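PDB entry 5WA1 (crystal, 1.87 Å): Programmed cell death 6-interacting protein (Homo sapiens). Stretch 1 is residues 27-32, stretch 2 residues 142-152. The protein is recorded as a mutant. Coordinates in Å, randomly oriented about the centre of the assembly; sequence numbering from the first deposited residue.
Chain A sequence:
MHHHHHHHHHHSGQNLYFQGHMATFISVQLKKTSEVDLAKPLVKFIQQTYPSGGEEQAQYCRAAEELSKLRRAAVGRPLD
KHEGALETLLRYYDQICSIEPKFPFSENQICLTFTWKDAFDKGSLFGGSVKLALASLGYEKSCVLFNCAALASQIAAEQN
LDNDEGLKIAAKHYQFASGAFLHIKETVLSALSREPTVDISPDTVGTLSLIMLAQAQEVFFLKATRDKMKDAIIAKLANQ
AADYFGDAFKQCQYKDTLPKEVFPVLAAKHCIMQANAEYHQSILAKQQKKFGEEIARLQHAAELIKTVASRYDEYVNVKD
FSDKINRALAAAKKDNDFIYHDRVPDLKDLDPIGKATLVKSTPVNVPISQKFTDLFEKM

Stretch 1, residues 27-32: SVQLKK
Stretch 2 142-152: SCVLFNCAALA

Residues 27-32 form an extended segment without regular secondary structure that packs against one side of a helix, residues 142-152. The helix begins before residue 142 and continues past 152. Its phi/psi values stay near -65/-40, and i to i-4 backbone hydrogen bonds run through it, from Phe 146 N to Ser 142 O (3.0 Å) up to Ala 152 N to Cys 148 O (2.9 Å). The two stretches run in opposite directions: Val 28 lies beside Ala 150 (CA of Val 28 to CA of Ala 150, 4.8 Å), and Leu 30 lies beside Asn 147 (CA of Leu 30 to CA of Asn 147, 5.1 Å). Together they bury 466 Å².

Ser 27 (phi/psi -132/168, chi1 p) points sideways and makes no contact with the helix.

Val 28 (-117/135, chi1 t) is buried and points toward the helix. Its CB is 3.9 Å from CB of Ala 150, and its CG1 is 3.7 Å from CZ of Phe 146. The carbonyl also comes in close, with Val 28 O 3.4 Å from CB of Ala 150. The small alanine side chain thus meets both the backbone and the side chain of Val 28.

Gln 29 (-73/148, chi1 m, chi2 m, chi3 100°) points away and is exposed. Only its backbone touches the helix. Gln 29 O is 3.7 Å from CE1 of Phe 146, at the ring edge and near its plane, and 3.9 Å from CB of Ala 150. This oxygen is buried by the contact and has no polar partner in the model.

Leu 30 (-78/151, chi1 -85°, m; chi2 p) points sideways. CD1 of Leu 30 is 3.8 Å from CB of Ala 150 and 3.9 Å from CB of Leu 151. These are apolar contacts. CD1 of Leu 30 also sits 3.5 Å from the backbone N of Leu 151. At the other end of the residue, Leu 30 CA is 3.6 Å from OD1 of Asn 147.

Lys 31 (-78/144) points toward the helix and has the largest covered area, 97 Å². Asn 147 (chi1 m, chi2 13°) holds its backbone with two hydrogen bonds. Lys 31 N donates to OD1 of Asn 147 at 2.7 Å and 159°. ND2 of Asn 147 donates to Lys 31 O at 2.9 Å and 170°. The carboxamide thus binds the NH and CO of one residue, as a neighbouring strand might. The Lys 31 side chain has chi1 m, chi2 t, chi3 p and chi4 p. Its methylenes lie along the helix: CD of Lys 31 is 3.5 Å from CD1 of Phe 146 (chi1 t, chi2 -84°), at an oblique position round the ring, and CE of Lys 31 is 3.6 Å from SG of Cys 143 (chi1 m). NZ is hydrogen-bonded elsewhere in the structure.

Lys 32 (-95/151, chi1 m, the other chi angles t) points away, is exposed and leaves the helix untouched.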

# COMPACT_ATOMS: atom_id res chain seq x y z
N SER A 27 -3.45 0.24 -6.91
CA SER A 27 -4.19 -0.50 -5.90
C SER A 27 -4.25 -1.96 -6.33
O SER A 27 -3.91 -2.32 -7.46
CB SER A 27 -5.61 0.06 -5.70
OG SER A 27 -6.35 0.00 -6.90
N VAL A 28 -4.68 -2.81 -5.40
CA VAL A 28 -4.61 -4.26 -5.56
C VAL A 28 -6.03 -4.82 -5.56
O VAL A 28 -6.85 -4.43 -4.72
CB VAL A 28 -3.76 -4.90 -4.44
CG1 VAL A 28 -3.66 -6.40 -4.62
CG2 VAL A 28 -2.38 -4.25 -4.40
N GLN A 29 -6.31 -5.72 -6.49
CA GLN A 29 -7.60 -6.40 -6.51
C GLN A 29 -7.68 -7.43 -5.38
O GLN A 29 -6.68 -8.02 -4.98
CB GLN A 29 -7.83 -7.09 -7.86
CG GLN A 29 -7.94 -6.12 -9.03
CD GLN A 29 -9.17 -5.23 -8.93
OE1 GLN A 29 -9.07 -4.07 -8.52
NE2 GLN A 29 -10.32 -5.76 -9.32
N LEU A 30 -8.89 -7.62 -4.85
CA LEU A 30 -9.10 -8.56 -3.77
C LEU A 30 -9.13 -9.99 -4.30
O LEU A 30 -9.50 -10.24 -5.45
CB LEU A 30 -10.42 -8.25 -3.03
CG LEU A 30 -10.44 -7.20 -1.91
CD1 LEU A 30 -10.08 -5.81 -2.40
CD2 LEU A 30 -11.80 -7.19 -1.24
N LYS A 31 -8.71 -10.93 -3.45
CA LYS A 31 -8.80 -12.34 -3.79
C LYS A 31 -10.23 -12.83 -3.62
O LYS A 31 -10.94 -12.40 -2.71
CB LYS A 31 -7.85 -13.17 -2.92
CG LYS A 31 -6.38 -12.80 -3.08
CD LYS A 31 -5.49 -13.44 -2.02
CE LYS A 31 -5.55 -14.96 -2.05
NZ LYS A 31 -5.39 -15.55 -3.41
N LYS A 32 -10.65 -13.73 -4.50
CA LYS A 32 -11.97 -14.35 -4.41
C LYS A 32 -11.87 -15.68 -3.67
O LYS A 32 -10.83 -16.35 -3.69
CB LYS A 32 -12.55 -14.56 -5.81
CG LYS A 32 -12.71 -13.29 -6.62
CD LYS A 32 -13.09 -13.60 -8.06
CE LYS A 32 -12.95 -12.38 -8.95
NZ LYS A 32 -13.13 -12.75 -10.38
N SER A 142 -4.08 -15.52 6.11
CA SER A 142 -3.19 -14.83 5.17
C SER A 142 -3.97 -14.21 4.02
O SER A 142 -3.66 -13.09 3.59
CB SER A 142 -2.14 -15.80 4.63
OG SER A 142 -1.23 -16.17 5.64
N CYS A 143 -4.94 -14.94 3.48
CA CYS A 143 -5.73 -14.43 2.36
C CYS A 143 -6.66 -13.32 2.82
O CYS A 143 -6.88 -12.35 2.08
CB CYS A 143 -6.52 -15.56 1.72
SG CYS A 143 -5.51 -16.88 1.04
N VAL A 144 -7.25 -13.46 4.01
CA VAL A 144 -8.09 -12.39 4.54
C VAL A 144 -7.27 -11.13 4.78
O VAL A 144 -7.70 -10.02 4.44
CB VAL A 144 -8.82 -12.87 5.81
CG1 VAL A 144 -9.38 -11.69 6.58
CG2 VAL A 144 -9.92 -13.82 5.43
N LEU A 145 -6.07 -11.27 5.34
CA LEU A 145 -5.24 -10.09 5.55
C LEU A 145 -4.82 -9.47 4.23
O LEU A 145 -4.68 -8.25 4.14
CB LEU A 145 -4.01 -10.43 6.40
CG LEU A 145 -3.15 -9.21 6.76
CD1 LEU A 145 -4.00 -8.14 7.42
CD2 LEU A 145 -1.96 -9.60 7.64
N PHE A 146 -4.62 -10.29 3.19
CA PHE A 146 -4.36 -9.77 1.86
C PHE A 146 -5.49 -8.86 1.39
O PHE A 146 -5.25 -7.78 0.84
CB PHE A 146 -4.18 -10.93 0.87
CG PHE A 146 -3.74 -10.49 -0.51
CD1 PHE A 146 -4.68 -10.08 -1.45
CD2 PHE A 146 -2.40 -10.51 -0.87
CE1 PHE A 146 -4.28 -9.67 -2.71
CE2 PHE A 146 -1.99 -10.12 -2.13
CZ PHE A 146 -2.93 -9.70 -3.06
N ASN A 147 -6.74 -9.30 1.59
CA ASN A 147 -7.87 -8.50 1.14
C ASN A 147 -8.05 -7.25 1.99
O ASN A 147 -8.52 -6.23 1.47
CB ASN A 147 -9.15 -9.35 1.12
CG ASN A 147 -9.22 -10.25 -0.10
OD1 ASN A 147 -8.23 -10.42 -0.81
ND2 ASN A 147 -10.39 -10.83 -0.36
N CYS A 148 -7.71 -7.30 3.28
CA CYS A 148 -7.70 -6.08 4.08
C CYS A 148 -6.76 -5.06 3.46
O CYS A 148 -7.12 -3.90 3.23
CB CYS A 148 -7.29 -6.36 5.52
SG CYS A 148 -8.39 -7.44 6.46
N ALA A 149 -5.53 -5.49 3.18
CA ALA A 149 -4.54 -4.60 2.57
C ALA A 149 -5.00 -4.12 1.20
O ALA A 149 -4.89 -2.93 0.88
CB ALA A 149 -3.19 -5.33 2.47
N ALA A 150 -5.52 -5.04 0.37
CA ALA A 150 -5.96 -4.68 -0.97
C ALA A 150 -7.11 -3.69 -0.93
O ALA A 150 -7.11 -2.68 -1.65
CB ALA A 150 -6.37 -5.95 -1.74
N LEU A 151 -8.13 -3.96 -0.10
CA LEU A 151 -9.24 -3.02 -0.01
C LEU A 151 -8.78 -1.68 0.55
O LEU A 151 -9.21 -0.62 0.07
CB LEU A 151 -10.37 -3.63 0.84
CG LEU A 151 -11.63 -2.76 0.96
CD1 LEU A 151 -12.24 -2.51 -0.41
CD2 LEU A 151 -12.67 -3.36 1.90
N ALA A 152 -7.86 -1.69 1.52
CA ALA A 152 -7.30 -0.44 2.02
C ALA A 152 -6.58 0.33 0.92
O ALA A 152 -6.66 1.56 0.85
CB ALA A 152 -6.35 -0.70 3.18